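Side-chain contact in laccase (Uncultured bacterium, PDB 4F7K), which probably oxidises phenolic and related substrates with molecular oxygen, reducing the oxygen to water, as a multicopper oxidase: residues N105-Q110 against L397-M402. Residues are numbered along the deposited sequence; the frame is centred on the assembly and turned at random.
Sequences NRSWEQ and LLHCHM
His-401, whose ring meets Ser-107 across the contact, is hydrogen-bonded through NE2 to Asp-194 OD1, which would help fix the ring's rotation. The imidazole leaves its strand with CG anti to the backbone N (chi1 176°). Ser-107 O sits above the ring near its CE1, 3.0 Å from that carbon, over the same face that Ser-107 CB covers. The Ser-107 methylene makes a CH-pi contact with that face, CB being 4.3 Å from the centroid and 20° off the normal. The same CB reaches the edge of His-399, close to the ring plane, at 3.7 Å from NE2. Trp-108 adds a looser touch, CZ3 to His-399 NE2 at 4.4 Å. The loop's turn is held by Asn-105 O, which accepts from Trp-108 N at 3.0 Å and weakly from Glu-109 N. His-399 NE2 and His-401 ND1 are buried here without a partner in the model. Alternation along strand 395-402 sends Cys-400 away from both histidines, onto Ile-353. This His-Cys-His sequence is characteristic of multicopper oxidases, where, in relatives, such histidines bind the trinuclear copper cluster between first and last cupredoxin domains.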
loop_
_atom_site.group_PDB
_atom_site.type_symbol
_atom_site.label_atom_id
_atom_site.label_comp_id
_atom_site.label_asym_id
_atom_site.label_seq_id
_atom_site.Cartn_x
_atom_site.Cartn_y
_atom_site.Cartn_z
ATOM N N ASN A 105 -0.220 -13.713 3.479
ATOM C CA ASN A 105 -1.213 -13.911 4.520
ATOM C C ASN A 105 -1.236 -12.798 5.580
ATOM O O ASN A 105 -1.856 -12.952 6.642
ATOM C CB ASN A 105 -1.018 -15.283 5.189
ATOM C CG ASN A 105 0.328 -15.423 5.859
ATOM O OD1 ASN A 105 1.162 -14.502 5.847
ATOM N ND2 ASN A 105 0.562 -16.592 6.428
ATOM N N ARG A 106 -0.602 -11.672 5.272
ATOM C CA ARG A 106 -0.455 -10.588 6.246
ATOM C C ARG A 106 -1.767 -10.046 6.875
ATOM O O ARG A 106 -1.795 -9.623 8.074
ATOM C CB ARG A 106 0.399 -9.453 5.669
ATOM C CG ARG A 106 0.843 -8.491 6.755
ATOM C CD ARG A 106 1.857 -7.445 6.317
ATOM N NE ARG A 106 2.020 -6.488 7.419
ATOM C CZ ARG A 106 1.424 -5.300 7.431
ATOM N NH1 ARG A 106 0.701 -4.922 6.372
ATOM N NH2 ARG A 106 1.560 -4.472 8.473
ATOM N N SER A 107 -2.854 -10.142 6.119
ATOM C CA SER A 107 -4.142 -9.589 6.555
ATOM C C SER A 107 -4.817 -10.441 7.575
ATOM O O SER A 107 -5.732 -9.982 8.251
ATOM C CB SER A 107 -5.082 -9.408 5.374
ATOM O OG SER A 107 -4.645 -8.318 4.608
ATOM N N TRP A 108 -4.374 -11.685 7.703
ATOM C CA TRP A 108 -5.018 -12.576 8.659
ATOM C C TRP A 108 -4.058 -13.339 9.577
ATOM O O TRP A 108 -4.492 -14.164 10.373
ATOM C CB TRP A 108 -5.982 -13.532 7.945
ATOM C CG TRP A 108 -5.334 -14.638 7.161
ATOM C CD1 TRP A 108 -4.934 -15.855 7.640
ATOM C CD2 TRP A 108 -5.029 -14.641 5.759
ATOM N NE1 TRP A 108 -4.377 -16.608 6.633
ATOM C CE2 TRP A 108 -4.426 -15.891 5.467
ATOM C CE3 TRP A 108 -5.187 -13.703 4.723
ATOM C CZ2 TRP A 108 -4.012 -16.240 4.184
ATOM C CZ3 TRP A 108 -4.776 -14.053 3.432
ATOM C CH2 TRP A 108 -4.192 -15.306 3.176
ATOM N N GLU A 109 -2.763 -13.074 9.474
ATOM C CA GLU A 109 -1.823 -13.697 10.391
ATOM C C GLU A 109 -1.041 -12.633 11.140
ATOM O O GLU A 109 -0.190 -11.954 10.551
ATOM C CB GLU A 109 -0.824 -14.607 9.646
ATOM C CG GLU A 109 -1.450 -15.843 9.003
ATOM C CD GLU A 109 -1.894 -16.960 9.977
ATOM O OE1 GLU A 109 -1.668 -16.875 11.221
ATOM O OE2 GLU A 109 -2.475 -17.948 9.464
ATOM N N GLN A 110 -1.295 -12.566 12.445
ATOM C CA GLN A 110 -0.656 -11.622 13.341
ATOM C C GLN A 110 0.874 -11.751 13.323
ATOM O O GLN A 110 1.529 -10.741 13.345
ATOM C CB GLN A 110 -1.217 -11.748 14.781
ATOM C CG GLN A 110 -0.579 -10.789 15.863
ATOM C CD GLN A 110 -0.736 -9.287 15.537
ATOM O OE1 GLN A 110 -1.823 -8.708 15.698
ATOM N NE2 GLN A 110 0.356 -8.657 15.091
ATOM N N LEU A 397 -6.734 -13.424 -7.351
ATOM C CA LEU A 397 -7.421 -13.174 -6.096
ATOM C C LEU A 397 -8.151 -11.840 -6.085
ATOM O O LEU A 397 -7.606 -10.821 -6.476
ATOM C CB LEU A 397 -6.404 -13.222 -4.946
ATOM C CG LEU A 397 -6.900 -13.235 -3.496
ATOM C CD1 LEU A 397 -7.610 -14.537 -3.159
ATOM C CD2 LEU A 397 -5.705 -13.054 -2.561
ATOM N N LEU A 398 -9.403 -11.875 -5.657
ATOM C CA LEU A 398 -10.115 -10.684 -5.217
ATOM C C LEU A 398 -10.276 -10.847 -3.694
ATOM O O LEU A 398 -10.941 -11.757 -3.194
ATOM C CB LEU A 398 -11.447 -10.516 -5.937
ATOM C CG LEU A 398 -12.377 -9.328 -5.685
ATOM C CD1 LEU A 398 -11.710 -7.987 -5.868
ATOM C CD2 LEU A 398 -13.554 -9.414 -6.652
ATOM N N HIS A 399 -9.600 -9.984 -2.961
ATOM C CA HIS A 399 -9.452 -10.186 -1.534
ATOM C C HIS A 399 -10.302 -9.170 -0.809
ATOM O O HIS A 399 -10.077 -7.986 -0.956
ATOM C CB HIS A 399 -7.972 -10.080 -1.137
ATOM C CG HIS A 399 -7.714 -10.326 0.316
ATOM N ND1 HIS A 399 -8.534 -11.114 1.099
ATOM C CD2 HIS A 399 -6.717 -9.902 1.127
ATOM C CE1 HIS A 399 -8.063 -11.154 2.330
ATOM N NE2 HIS A 399 -6.961 -10.426 2.375
ATOM N N CYS A 400 -11.300 -9.649 -0.059
ATOM C CA CYS A 400 -12.128 -8.773 0.753
ATOM C C CYS A 400 -11.841 -9.045 2.214
ATOM O O CYS A 400 -12.066 -10.159 2.703
ATOM C CB CYS A 400 -13.608 -8.976 0.437
ATOM S SG CYS A 400 -13.941 -8.775 -1.357
ATOM N N HIS A 401 -11.312 -8.048 2.906
ATOM C CA HIS A 401 -10.951 -8.223 4.317
ATOM C C HIS A 401 -11.858 -7.382 5.193
ATOM O O HIS A 401 -11.901 -6.159 5.044
ATOM C CB HIS A 401 -9.489 -7.835 4.571
ATOM C CG HIS A 401 -9.083 -7.890 6.016
ATOM N ND1 HIS A 401 -8.897 -9.077 6.695
ATOM C CD2 HIS A 401 -8.796 -6.905 6.901
ATOM C CE1 HIS A 401 -8.522 -8.818 7.936
ATOM N NE2 HIS A 401 -8.458 -7.507 8.088
ATOM N N MET A 402 -12.559 -8.050 6.105
ATOM C CA MET A 402 -13.296 -7.375 7.156
ATOM C C MET A 402 -12.332 -6.785 8.219
ATOM O O MET A 402 -11.589 -7.513 8.903
ATOM C CB MET A 402 -14.345 -8.305 7.796
ATOM C CG MET A 402 -15.344 -7.569 8.781
ATOM S SD MET A 402 -16.636 -8.739 9.390
ATOM C CE MET A 402 -17.396 -7.826 10.687
#